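Long-range contacts in DNA helicase RecQ (Deinococcus radiodurans, PDB 4Q48), which probably couples ATP hydrolysis to 3'-5' translocation and unwinding of duplex DNA, this chain being the catalytic core of the longer protein: residues Leu58-Arg63 / Val139-Ile144; Gly67-Pro72 / Leu115-Val120; Ser205-Pro210 / His388-Glu393; Ala379-Gln384 / Glu396-Cys401. All coordinates share one frame; numbering follows the deposited sequence.

Interaction 1. Residues Leu58-Arg63 / Val139-Ile144; sequences LPSLLR and VALFAI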
loop_
_atom_site.group_PDB
_atom_site.type_symbol
_atom_site.label_atom_id
_atom_site.label_comp_id
_atom_site.label_asym_id
_atom_site.label_seq_id
_atom_site.Cartn_x
_atom_site.Cartn_y
_atom_site.Cartn_z
ATOM N N LEU A 58 16.213 -13.371 9.495
ATOM C CA LEU A 58 17.216 -14.288 8.983
ATOM C C LEU A 58 18.587 -13.592 8.910
ATOM O O LEU A 58 19.575 -14.137 9.400
ATOM C CB LEU A 58 16.776 -14.846 7.623
ATOM C CG LEU A 58 17.599 -15.927 6.941
ATOM C CD1 LEU A 58 18.131 -16.920 7.940
ATOM C CD2 LEU A 58 16.727 -16.632 5.922
ATOM N N PRO A 59 18.653 -12.385 8.308
ATOM C CA PRO A 59 19.928 -11.672 8.412
ATOM C C PRO A 59 20.390 -11.473 9.866
ATOM O O PRO A 59 21.594 -11.561 10.115
ATOM C CB PRO A 59 19.630 -10.324 7.748
ATOM C CG PRO A 59 18.522 -10.617 6.800
ATOM C CD PRO A 59 17.682 -11.642 7.477
ATOM N N SER A 60 19.482 -11.212 10.804
ATOM C CA SER A 60 19.897 -11.080 12.199
ATOM C C SER A 60 20.549 -12.382 12.706
ATOM O O SER A 60 21.483 -12.356 13.521
ATOM C CB SER A 60 18.729 -10.665 13.087
ATOM O OG SER A 60 18.180 -9.401 12.692
ATOM N N LEU A 61 20.107 -13.517 12.191
ATOM C CA LEU A 61 20.729 -14.777 12.586
ATOM C C LEU A 61 22.067 -14.984 11.879
ATOM O O LEU A 61 22.966 -15.667 12.388
ATOM C CB LEU A 61 19.811 -15.962 12.299
ATOM C CG LEU A 61 18.541 -16.030 13.141
ATOM C CD1 LEU A 61 17.810 -17.339 12.866
ATOM C CD2 LEU A 61 18.818 -15.819 14.631
ATOM N N LEU A 62 22.192 -14.426 10.686
ATOM C CA LEU A 62 23.402 -14.640 9.905
ATOM C C LEU A 62 24.570 -13.768 10.372
ATOM O O LEU A 62 25.715 -14.211 10.369
ATOM C CB LEU A 62 23.112 -14.429 8.419
ATOM C CG LEU A 62 22.268 -15.593 7.908
ATOM C CD1 LEU A 62 21.537 -15.268 6.607
ATOM C CD2 LEU A 62 23.146 -16.822 7.745
ATOM N N ARG A 63 24.291 -12.521 10.730
ATOM C CA ARG A 63 25.339 -11.628 11.204
ATOM C C ARG A 63 25.536 -11.708 12.724
ATOM O O ARG A 63 24.576 -11.897 13.478
ATOM C CB ARG A 63 25.035 -10.202 10.755
ATOM C CG ARG A 63 24.713 -10.186 9.264
ATOM C CD ARG A 63 24.648 -8.804 8.658
ATOM N NE ARG A 63 25.934 -8.131 8.744
ATOM C CZ ARG A 63 26.114 -6.986 9.377
ATOM N NH1 ARG A 63 25.079 -6.409 9.962
ATOM N NH2 ARG A 63 27.312 -6.424 9.416
ATOM N N VAL A 139 25.593 -5.327 17.936
ATOM C CA VAL A 139 24.428 -5.148 17.091
ATOM C C VAL A 139 24.678 -5.642 15.669
ATOM O O VAL A 139 25.673 -5.272 15.025
ATOM C CB VAL A 139 23.999 -3.662 17.048
ATOM C CG1 VAL A 139 22.837 -3.477 16.108
ATOM C CG2 VAL A 139 23.663 -3.160 18.436
ATOM N N ALA A 140 23.764 -6.474 15.175
ATOM C CA ALA A 140 23.869 -6.972 13.806
ATOM C C ALA A 140 23.247 -6.006 12.786
ATOM O O ALA A 140 23.769 -5.875 11.687
ATOM C CB ALA A 140 23.232 -8.344 13.690
ATOM N N LEU A 141 22.148 -5.334 13.138
ATOM C CA LEU A 141 21.521 -4.380 12.220
ATOM C C LEU A 141 20.376 -3.623 12.861
ATOM O O LEU A 141 20.003 -3.876 14.000
ATOM C CB LEU A 141 20.999 -5.098 10.973
ATOM C CG LEU A 141 19.985 -6.222 11.254
ATOM C CD1 LEU A 141 18.520 -5.726 11.080
ATOM C CD2 LEU A 141 20.270 -7.462 10.413
ATOM N N PHE A 142 19.834 -2.680 12.105
ATOM C CA PHE A 142 18.548 -2.060 12.406
ATOM C C PHE A 142 17.521 -2.418 11.339
ATOM O O PHE A 142 17.761 -2.178 10.147
ATOM C CB PHE A 142 18.688 -0.550 12.476
ATOM C CG PHE A 142 19.462 -0.066 13.647
ATOM C CD1 PHE A 142 18.906 -0.091 14.914
ATOM C CD2 PHE A 142 20.764 0.394 13.495
ATOM C CE1 PHE A 142 19.624 0.375 16.022
ATOM C CE2 PHE A 142 21.487 0.842 14.579
ATOM C CZ PHE A 142 20.912 0.834 15.853
ATOM N N ALA A 143 16.385 -2.985 11.751
ATOM C CA ALA A 143 15.236 -3.159 10.842
ATOM C C ALA A 143 14.144 -2.216 11.246
ATOM O O ALA A 143 13.605 -2.325 12.356
ATOM C CB ALA A 143 14.728 -4.560 10.872
ATOM N N ILE A 144 13.813 -1.284 10.355
ATOM C CA ILE A 144 12.677 -0.391 10.582
ATOM C C ILE A 144 11.428 -0.965 9.889
ATOM O O ILE A 144 11.286 -0.894 8.664
ATOM C CB ILE A 144 12.978 1.038 10.097
ATOM C CG1 ILE A 144 14.091 1.662 10.942
ATOM C CG2 ILE A 144 11.781 1.925 10.254
ATOM C CD1 ILE A 144 15.462 1.677 10.272
#
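The end of the helix that follows the P-loop packs here on the central sheet of the first RecA-like helicase domain. Helix segment 58-62 runs nearly antiparallel to strand segment 139-144, the axes crossing at 164° with a closest approach of 7.8 Å. L141 carries the contact. Its CB points toward the helix, and chi1 of 58° puts CG in the crowded position between the backbone N and the carbonyl carbon. CD2 is the branch that touches: it lies 4.0 Å from P59 CB and 3.6 Å from S60 OG. S60 OG meets this methyl by van der Waals contact alone and is hydrogen-bonded to Y56 O, one turn back in the helix. The layout is that of the alpha/beta P-loop NTPase fold, with the P-loop residues that bind ADP, S53 among them, at the N-terminal end of the helix and the strand leading on to the DEAH box. One residue earlier in the strand, the methyl of A140 rests against the point where the chain leaves the helix, its CB 3.9 Å from R63 CB. The strand itself pairs in parallel with strand 66-70 through backbone bonds of A140 to T66 and of L141 to I68.

Interaction 2. Residues Gly67-Pro72 / Leu115-Val120; sequences GIVVSP and LDLLYV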
loop_
_atom_site.group_PDB
_atom_site.type_symbol
_atom_site.label_atom_id
_atom_site.label_comp_id
_atom_site.label_asym_id
_atom_site.label_seq_id
_atom_site.Cartn_x
_atom_site.Cartn_y
_atom_site.Cartn_z
ATOM N N GLY A 67 19.791 -8.312 16.058
ATOM C CA GLY A 67 18.976 -7.467 15.210
ATOM C C GLY A 67 18.108 -6.533 16.035
ATOM O O GLY A 67 17.409 -6.953 16.936
ATOM N N ILE A 68 18.125 -5.253 15.704
ATOM C CA ILE A 68 17.336 -4.282 16.444
ATOM C C ILE A 68 16.147 -3.914 15.573
ATOM O O ILE A 68 16.306 -3.227 14.577
ATOM C CB ILE A 68 18.164 -3.017 16.782
ATOM C CG1 ILE A 68 19.442 -3.392 17.526
ATOM C CG2 ILE A 68 17.360 -2.056 17.610
ATOM C CD1 ILE A 68 19.185 -4.179 18.788
ATOM N N VAL A 69 14.959 -4.371 15.947
ATOM C CA VAL A 69 13.764 -4.180 15.114
ATOM C C VAL A 69 12.924 -3.046 15.680
ATOM O O VAL A 69 12.476 -3.097 16.820
ATOM C CB VAL A 69 12.899 -5.472 15.014
ATOM C CG1 VAL A 69 11.811 -5.318 13.996
ATOM C CG2 VAL A 69 13.756 -6.665 14.660
ATOM N N VAL A 70 12.741 -2.000 14.891
ATOM C CA VAL A 70 11.903 -0.908 15.317
ATOM C C VAL A 70 10.461 -1.097 14.855
ATOM O O VAL A 70 10.211 -1.309 13.668
ATOM C CB VAL A 70 12.434 0.400 14.782
ATOM C CG1 VAL A 70 11.871 1.551 15.588
ATOM C CG2 VAL A 70 13.939 0.388 14.839
ATOM N N SER A 71 9.520 -1.033 15.793
ATOM C CA SER A 71 8.096 -1.174 15.482
ATOM C C SER A 71 7.205 -0.505 16.542
ATOM O O SER A 71 7.479 -0.577 17.756
ATOM C CB SER A 71 7.703 -2.653 15.330
ATOM O OG SER A 71 6.292 -2.824 15.403
ATOM N N PRO A 72 6.127 0.142 16.082
ATOM C CA PRO A 72 5.123 0.741 16.960
ATOM C C PRO A 72 4.159 -0.272 17.580
ATOM O O PRO A 72 3.581 0.013 18.634
ATOM C CB PRO A 72 4.384 1.703 16.035
ATOM C CG PRO A 72 4.758 1.304 14.623
ATOM C CD PRO A 72 5.732 0.194 14.667
ATOM N N LEU A 115 20.706 -12.052 22.880
ATOM C CA LEU A 115 19.498 -11.987 22.053
ATOM C C LEU A 115 19.870 -12.106 20.580
ATOM O O LEU A 115 21.001 -11.786 20.161
ATOM C CB LEU A 115 18.738 -10.686 22.298
ATOM C CG LEU A 115 18.601 -10.353 23.786
ATOM C CD1 LEU A 115 17.840 -9.046 24.019
ATOM C CD2 LEU A 115 17.978 -11.496 24.530
ATOM N N ASP A 116 18.945 -12.641 19.804
ATOM C CA ASP A 116 19.104 -12.630 18.371
ATOM C C ASP A 116 18.332 -11.455 17.809
ATOM O O ASP A 116 18.709 -10.847 16.806
ATOM C CB ASP A 116 18.611 -13.932 17.780
ATOM C CG ASP A 116 19.448 -15.088 18.195
ATOM O OD1 ASP A 116 20.634 -15.123 17.774
ATOM O OD2 ASP A 116 18.910 -15.962 18.912
ATOM N N LEU A 117 17.221 -11.164 18.468
ATOM C CA LEU A 117 16.354 -10.078 18.069
ATOM C C LEU A 117 15.944 -9.276 19.273
ATOM O O LEU A 117 15.709 -9.823 20.348
ATOM C CB LEU A 117 15.107 -10.595 17.350
ATOM C CG LEU A 117 15.387 -11.326 16.054
ATOM C CD1 LEU A 117 14.174 -12.121 15.669
ATOM C CD2 LEU A 117 15.782 -10.339 14.986
ATOM N N LEU A 118 15.915 -7.968 19.105
ATOM C CA LEU A 118 15.355 -7.100 20.106
ATOM C C LEU A 118 14.281 -6.223 19.473
ATOM O O LEU A 118 14.549 -5.404 18.584
ATOM C CB LEU A 118 16.428 -6.241 20.748
ATOM C CG LEU A 118 15.783 -5.326 21.785
ATOM C CD1 LEU A 118 15.289 -6.144 22.956
ATOM C CD2 LEU A 118 16.740 -4.268 22.249
ATOM N N TYR A 119 13.049 -6.424 19.910
ATOM C CA TYR A 119 11.942 -5.589 19.467
ATOM C C TYR A 119 11.822 -4.376 20.397
ATOM O O TYR A 119 11.718 -4.517 21.619
ATOM C CB TYR A 119 10.652 -6.425 19.419
ATOM C CG TYR A 119 10.602 -7.382 18.238
ATOM C CD1 TYR A 119 11.090 -8.680 18.327
ATOM C CD2 TYR A 119 10.108 -6.962 17.023
ATOM C CE1 TYR A 119 11.047 -9.536 17.231
ATOM C CE2 TYR A 119 10.058 -7.797 15.945
ATOM C CZ TYR A 119 10.524 -9.075 16.038
ATOM O OH TYR A 119 10.450 -9.862 14.905
ATOM N N VAL A 120 11.841 -3.183 19.824
ATOM C CA VAL A 120 11.879 -1.992 20.647
ATOM C C VAL A 120 10.983 -0.897 20.084
ATOM O O VAL A 120 11.068 -0.538 18.919
ATOM C CB VAL A 120 13.349 -1.479 20.781
ATOM C CG1 VAL A 120 14.032 -1.447 19.420
ATOM C CG2 VAL A 120 13.422 -0.118 21.470
#
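G67 O is gripped twice: L118 N donates to it over 2.8 Å, almost along the C=O axis and with a nearly straight N-H (165°), and L117 CA adds a CA-H...O contact at 3.5 Å. The same ladder continues on both sides. G67 N reaches D116 O from above the carbonyl plane, V69 N bonds L118 O within that carbonyl's plane at 2.9 Å, and V120 N closes on V69 O at 3.1 Å. Strands 66-70 and 117-120 are thus parallel neighbours, I68 beside L118 and V69 beside Y119, in the sheet of the first RecA-like domain; strand 139-145 flanks strand 66-70 on its far side, and the S71-P72 end begins what is probably helicase motif Ia. V69, L117 and Y119 share the face turned to helix 50-62. There V69 lies alongside the tyrosine, both pointing the same way, its CG1 3.6 Å from Y119 CE2 while CG2 stands over the rim of one ring face. Y119 OH bonds Y56 OH and Q57 NE2, tying the sheet to the helix that follows the P-loop. On the other face I68 reaches along the neighbouring strand with two branches: CD1 touches L118 CB at 4.0 Å, and CG2 crosses obliquely to V120 CG1 at 3.8 Å.

Interaction 3. Residues Ser205-Pro210 / His388-Glu393; sequences SSFDRP and HYFGEE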
loop_
_atom_site.group_PDB
_atom_site.type_symbol
_atom_site.label_atom_id
_atom_site.label_comp_id
_atom_site.label_asym_id
_atom_site.label_seq_id
_atom_site.Cartn_x
_atom_site.Cartn_y
_atom_site.Cartn_z
ATOM N N SER A 205 8.519 -7.178 -3.658
ATOM C CA SER A 205 8.044 -8.544 -3.854
ATOM C C SER A 205 6.612 -8.428 -4.353
ATOM O O SER A 205 5.945 -7.422 -4.085
ATOM C CB SER A 205 8.139 -9.367 -2.569
ATOM O OG SER A 205 7.218 -10.455 -2.562
ATOM N N SER A 206 6.099 -9.458 -5.021
ATOM C CA SER A 206 4.798 -9.279 -5.637
ATOM C C SER A 206 3.666 -9.137 -4.629
ATOM O O SER A 206 3.601 -9.851 -3.627
ATOM C CB SER A 206 4.498 -10.431 -6.571
ATOM O OG SER A 206 3.345 -10.147 -7.314
ATOM N N PHE A 207 2.794 -8.172 -4.916
ATOM C CA PHE A 207 1.541 -7.955 -4.194
ATOM C C PHE A 207 0.403 -8.729 -4.871
ATOM O O PHE A 207 -0.697 -8.866 -4.337
ATOM C CB PHE A 207 1.216 -6.475 -4.143
ATOM C CG PHE A 207 2.076 -5.707 -3.195
ATOM C CD1 PHE A 207 3.375 -5.333 -3.560
ATOM C CD2 PHE A 207 1.599 -5.344 -1.931
ATOM C CE1 PHE A 207 4.181 -4.610 -2.685
ATOM C CE2 PHE A 207 2.414 -4.619 -1.049
ATOM C CZ PHE A 207 3.703 -4.252 -1.433
ATOM N N ASP A 208 0.685 -9.232 -6.062
ATOM C CA ASP A 208 -0.350 -9.831 -6.838
ATOM C C ASP A 208 -0.953 -11.034 -6.112
ATOM O O ASP A 208 -0.294 -11.735 -5.343
ATOM C CB ASP A 208 0.162 -10.249 -8.212
ATOM C CG ASP A 208 -0.969 -10.620 -9.152
ATOM O OD1 ASP A 208 -2.132 -10.257 -8.846
ATOM O OD2 ASP A 208 -0.689 -11.269 -10.181
ATOM N N ARG A 209 -2.253 -11.198 -6.308
ATOM C CA ARG A 209 -2.956 -12.360 -5.835
ATOM C C ARG A 209 -3.734 -12.921 -7.023
ATOM O O ARG A 209 -4.923 -12.725 -7.143
ATOM C CB ARG A 209 -3.866 -12.002 -4.658
ATOM C CG ARG A 209 -3.133 -11.340 -3.480
ATOM C CD ARG A 209 -2.459 -12.364 -2.562
ATOM N NE ARG A 209 -3.272 -13.536 -2.230
ATOM C CZ ARG A 209 -4.228 -13.545 -1.302
ATOM N NH1 ARG A 209 -4.488 -12.459 -0.578
ATOM N NH2 ARG A 209 -4.910 -14.650 -1.070
ATOM N N PRO A 210 -3.039 -13.606 -7.927
ATOM C CA PRO A 210 -3.587 -14.066 -9.210
ATOM C C PRO A 210 -4.950 -14.794 -9.141
ATOM O O PRO A 210 -5.738 -14.747 -10.104
ATOM C CB PRO A 210 -2.504 -15.023 -9.707
ATOM C CG PRO A 210 -1.246 -14.491 -9.075
ATOM C CD PRO A 210 -1.650 -14.054 -7.719
ATOM N N HIS A 388 0.371 -1.102 -9.454
ATOM C CA HIS A 388 1.222 0.061 -9.694
ATOM C C HIS A 388 1.247 1.003 -8.480
ATOM O O HIS A 388 2.272 1.599 -8.147
ATOM C CB HIS A 388 0.743 0.814 -10.940
ATOM C CG HIS A 388 1.386 2.159 -11.119
ATOM N ND1 HIS A 388 2.624 2.323 -11.714
ATOM C CD2 HIS A 388 0.982 3.396 -10.746
ATOM C CE1 HIS A 388 2.945 3.603 -11.710
ATOM N NE2 HIS A 388 1.966 4.276 -11.130
ATOM N N TYR A 389 0.117 1.116 -7.803
ATOM C CA TYR A 389 0.023 1.937 -6.602
ATOM C C TYR A 389 1.022 1.459 -5.535
ATOM O O TYR A 389 1.537 2.249 -4.752
ATOM C CB TYR A 389 -1.391 1.874 -6.063
ATOM C CG TYR A 389 -1.730 2.828 -4.955
ATOM C CD1 TYR A 389 -2.051 4.160 -5.228
ATOM C CD2 TYR A 389 -1.727 2.410 -3.624
ATOM C CE1 TYR A 389 -2.377 5.054 -4.199
ATOM C CE2 TYR A 389 -2.057 3.299 -2.584
ATOM C CZ TYR A 389 -2.390 4.613 -2.882
ATOM O OH TYR A 389 -2.722 5.491 -1.867
ATOM N N PHE A 390 1.313 0.163 -5.518
ATOM C CA PHE A 390 2.236 -0.377 -4.532
ATOM C C PHE A 390 3.643 -0.503 -5.123
ATOM O O PHE A 390 4.522 -1.104 -4.513
ATOM C CB PHE A 390 1.747 -1.750 -4.014
ATOM C CG PHE A 390 0.433 -1.691 -3.314
ATOM C CD1 PHE A 390 0.342 -1.230 -2.007
ATOM C CD2 PHE A 390 -0.729 -2.041 -3.978
ATOM C CE1 PHE A 390 -0.891 -1.135 -1.362
ATOM C CE2 PHE A 390 -1.973 -1.955 -3.345
ATOM C CZ PHE A 390 -2.052 -1.501 -2.033
ATOM N N GLY A 391 3.866 0.087 -6.288
ATOM C CA GLY A 391 5.188 0.077 -6.873
ATOM C C GLY A 391 5.532 -1.155 -7.683
ATOM O O GLY A 391 6.669 -1.310 -8.123
ATOM N N GLU A 392 4.569 -2.044 -7.880
ATOM C CA GLU A 392 4.789 -3.209 -8.731
ATOM C C GLU A 392 4.252 -2.929 -10.133
ATOM O O GLU A 392 3.144 -2.418 -10.276
ATOM C CB GLU A 392 4.117 -4.449 -8.146
ATOM C CG GLU A 392 4.152 -5.671 -9.049
ATOM C CD GLU A 392 3.722 -6.940 -8.320
ATOM O OE1 GLU A 392 3.319 -6.838 -7.145
ATOM O OE2 GLU A 392 3.762 -8.033 -8.925
ATOM N N GLU A 393 5.046 -3.234 -11.164
ATOM C CA GLU A 393 4.617 -3.047 -12.551
ATOM C C GLU A 393 4.362 -4.406 -13.198
ATOM O O GLU A 393 5.282 -5.192 -13.373
ATOM C CB GLU A 393 5.651 -2.262 -13.348
ATOM C CG GLU A 393 5.908 -0.831 -12.817
ATOM C CD GLU A 393 4.645 0.067 -12.758
ATOM O OE1 GLU A 393 3.809 0.047 -13.702
ATOM O OE2 GLU A 393 4.487 0.793 -11.739
#
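F207 leaves the backbone with CG anti to the carbonyl carbon, and every part of its side chain meets the turn that ends helix 382-389. CB stands 3.7 Å from E392 OE1, and this oxygen also lies in the ring plane at the edge, beside CD1. Farther out a methylene lies over the ring face: F390 CB sits 3.8 Å from the F207 ring centroid, only 5° off the normal, a CH-pi contact over the middle of the face. The phenyl of F390 continues past it, its plane inclined 16° to that of F207 but slid so far that the rings barely overlap. Next to CD1 on the same side of the ring, CE1 comes to 4.0 Å from F390 O, and CZ at the tip meets F390 CB.

The polar half of the contact is the E392 carboxylate, brought across by an extended chain. OE1 accepts F207 N at 2.7 Å along a nearly straight N-H (167°), and OE2 accepts S206 OG, also at 2.7 Å; each oxygen uses its syn lone pair. S206 OG in turn accepts D208 N at 3.1 Å. An alanine at E392 would remove both acceptors and would probably leave the backbone at F207 and the hydroxyl of S206 less firmly fixed. G391, at positive phi, lets the chain turn E392 toward this loop.

The linker between the two RecA-like domains, which carries an ST turn at S206-D208, is thereby joined to the zinc-binding domain at the Schellman motif that ends its helix.

Interaction 4. Residues Ala379-Gln384 / Glu396-Cys401; sequences ATCRRQ and EPCGNC. With ZN (zinc ion), chain C.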
loop_
_atom_site.group_PDB
_atom_site.type_symbol
_atom_site.label_atom_id
_atom_site.label_comp_id
_atom_site.label_asym_id
_atom_site.label_seq_id
_atom_site.Cartn_x
_atom_site.Cartn_y
_atom_site.Cartn_z
ATOM N N ALA A 379 -9.470 2.021 -17.718
ATOM C CA ALA A 379 -9.927 1.768 -19.075
ATOM C C ALA A 379 -9.141 0.577 -19.594
ATOM O O ALA A 379 -9.516 -0.086 -20.537
ATOM C CB ALA A 379 -9.729 2.977 -19.921
ATOM N N THR A 380 -8.071 0.274 -18.891
ATOM C CA THR A 380 -7.271 -0.905 -19.146
ATOM C C THR A 380 -7.182 -1.678 -17.847
ATOM O O THR A 380 -7.487 -1.136 -16.795
ATOM C CB THR A 380 -5.856 -0.515 -19.661
ATOM O OG1 THR A 380 -5.246 0.442 -18.758
ATOM C CG2 THR A 380 -5.960 0.131 -21.038
ATOM N N CYS A 381 -6.763 -2.933 -17.937
ATOM C CA CYS A 381 -6.614 -3.870 -16.802
ATOM C C CYS A 381 -6.584 -3.253 -15.405
ATOM O O CYS A 381 -5.713 -2.422 -15.123
ATOM C CB CYS A 381 -5.340 -4.670 -17.018
ATOM S SG CYS A 381 -4.978 -5.942 -15.786
ATOM N N ARG A 382 -7.541 -3.621 -14.550
ATOM C CA ARG A 382 -7.584 -3.083 -13.183
ATOM C C ARG A 382 -6.373 -3.487 -12.371
ATOM O O ARG A 382 -5.895 -2.709 -11.562
ATOM C CB ARG A 382 -8.786 -3.575 -12.393
ATOM C CG ARG A 382 -10.071 -3.570 -13.085
ATOM C CD ARG A 382 -11.121 -3.573 -12.044
ATOM N NE ARG A 382 -11.433 -2.188 -11.805
ATOM C CZ ARG A 382 -12.338 -1.535 -12.509
ATOM N NH1 ARG A 382 -13.029 -2.176 -13.448
ATOM N NH2 ARG A 382 -12.560 -0.259 -12.258
ATOM N N ARG A 383 -5.927 -4.731 -12.558
ATOM C CA ARG A 383 -4.871 -5.304 -11.736
ATOM C C ARG A 383 -3.592 -4.490 -11.921
ATOM O O ARG A 383 -2.991 -4.067 -10.943
ATOM C CB ARG A 383 -4.632 -6.780 -12.090
ATOM C CG ARG A 383 -3.948 -7.596 -10.989
ATOM C CD ARG A 383 -3.714 -9.031 -11.385
ATOM N NE ARG A 383 -4.957 -9.758 -11.567
ATOM C CZ ARG A 383 -5.543 -10.480 -10.615
ATOM N NH1 ARG A 383 -4.973 -10.560 -9.421
ATOM N NH2 ARG A 383 -6.687 -11.131 -10.858
ATOM N N GLN A 384 -3.239 -4.200 -13.176
ATOM C CA GLN A 384 -2.092 -3.353 -13.473
ATOM C C GLN A 384 -2.154 -2.036 -12.702
ATOM O O GLN A 384 -1.151 -1.628 -12.100
ATOM C CB GLN A 384 -1.979 -3.066 -14.968
ATOM C CG GLN A 384 -1.329 -4.181 -15.767
ATOM C CD GLN A 384 -1.333 -3.931 -17.273
ATOM O OE1 GLN A 384 -2.210 -3.247 -17.817
ATOM N NE2 GLN A 384 -0.361 -4.513 -17.960
ATOM N N GLU A 396 2.147 -7.212 -18.559
ATOM C CA GLU A 396 1.067 -7.570 -19.459
ATOM C C GLU A 396 -0.277 -7.593 -18.698
ATOM O O GLU A 396 -0.307 -7.849 -17.488
ATOM C CB GLU A 396 1.375 -8.929 -20.099
ATOM C CG GLU A 396 2.713 -8.967 -20.854
ATOM C CD GLU A 396 2.751 -8.084 -22.108
ATOM O OE1 GLU A 396 2.022 -8.383 -23.086
ATOM O OE2 GLU A 396 3.504 -7.080 -22.106
ATOM N N PRO A 397 -1.385 -7.258 -19.392
ATOM C CA PRO A 397 -2.745 -7.372 -18.846
ATOM C C PRO A 397 -2.987 -8.739 -18.220
ATOM O O PRO A 397 -2.458 -9.731 -18.720
ATOM C CB PRO A 397 -3.628 -7.149 -20.063
ATOM C CG PRO A 397 -2.815 -6.270 -20.950
ATOM C CD PRO A 397 -1.375 -6.570 -20.695
ATOM N N CYS A 398 -3.749 -8.790 -17.134
ATOM C CA CYS A 398 -3.824 -10.021 -16.358
ATOM C C CYS A 398 -4.777 -11.080 -16.935
ATOM O O CYS A 398 -4.472 -12.268 -16.882
ATOM C CB CYS A 398 -4.228 -9.715 -14.918
ATOM S SG CYS A 398 -5.969 -9.283 -14.724
ATOM N N GLY A 399 -5.906 -10.669 -17.508
ATOM C CA GLY A 399 -6.841 -11.648 -18.029
ATOM C C GLY A 399 -7.733 -12.238 -16.950
ATOM O O GLY A 399 -8.433 -13.227 -17.174
ATOM N N ASN A 400 -7.690 -11.655 -15.760
ATOM C CA ASN A 400 -8.563 -12.099 -14.691
ATOM C C ASN A 400 -9.136 -10.899 -13.946
ATOM O O ASN A 400 -9.244 -10.906 -12.721
ATOM C CB ASN A 400 -7.823 -13.007 -13.723
ATOM C CG ASN A 400 -8.763 -13.896 -12.935
ATOM O OD1 ASN A 400 -9.757 -14.393 -13.480
ATOM N ND2 ASN A 400 -8.475 -14.084 -11.635
ATOM N N CYS A 401 -9.535 -9.875 -14.688
ATOM C CA CYS A 401 -10.267 -8.773 -14.081
ATOM C C CYS A 401 -11.408 -8.385 -15.020
ATOM O O CYS A 401 -11.401 -8.767 -16.201
ATOM C CB CYS A 401 -9.343 -7.587 -13.789
ATOM S SG CYS A 401 -8.844 -6.683 -15.223
HETATM ZN ZN ZN C . -6.799 -7.437 -15.984
#
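Loop 396-401 wraps round the start of helix 382-389, bringing P397 CA to 5.6 Å from C381 CA. Between them lies the Cys4 zinc site of the RecQ zinc-binding domain. The metal is held by C381 SG at 2.4 Å, C398 SG at 2.4 Å and C401 SG at 2.3 Å, with C404 as fourth ligand. Each of these three sulfurs also accepts N-H groups, which would be expected to spread the thiolate charge. C381, at the N-cap, has SG anti to its backbone N; the sulfur takes Q384 N as a capping bond and C398 N from across the contact at 3.4 Å (164°). C401 SG receives a weak bond from R382 N.

R383 adds a side chain to the second shell. Bent at chi3, its chain lays CD and NE along C398 CB, so that NE donates to C398 SG at 3.3 Å with the sulfur in the guanidinium plane. NH2 reaches N400 O at 3.2 Å from above that carbonyl's plane, and also bonds I212 O, while NH1 forms a salt bridge with D208 in the interdomain linker. The amide of N400 runs alongside, its plane within 3° of the guanidinium plane and its OD1 taking a hydrogen bond from Q213 NE2. An alanine at R383 would take away these donors and would probably loosen both the C398 end of the zinc loop and its tie to the linker. C398 SG, placed between its own N and carbonyl carbon, has a further donor within the loop, N400 N at 3.1 Å.

In the fold
Interactions 1 and 2 are buried and belong to one sheet: strand 66-70 lies between strands 139-145 and 117-120, with A143 N bonded to I68 O and V70 N to A143 O. S60 of interaction 1 also packs on G67 and L117 of interaction 2. Interaction 1 is almost wholly apolar helix-on-sheet packing, interaction 2 a backbone ladder. Interactions 3 and 4 are only partly buried, combine polar groups (carboxylate, guanidinium, thiolate) with, in interaction 3, two packed phenylalanines, and use the two ends of helix 382-389. They meet where D208 bridges to R383, so the linker is joined to the zinc domain at both ends of that helix. The centres of interactions 2 and 4 are about 39 Å apart.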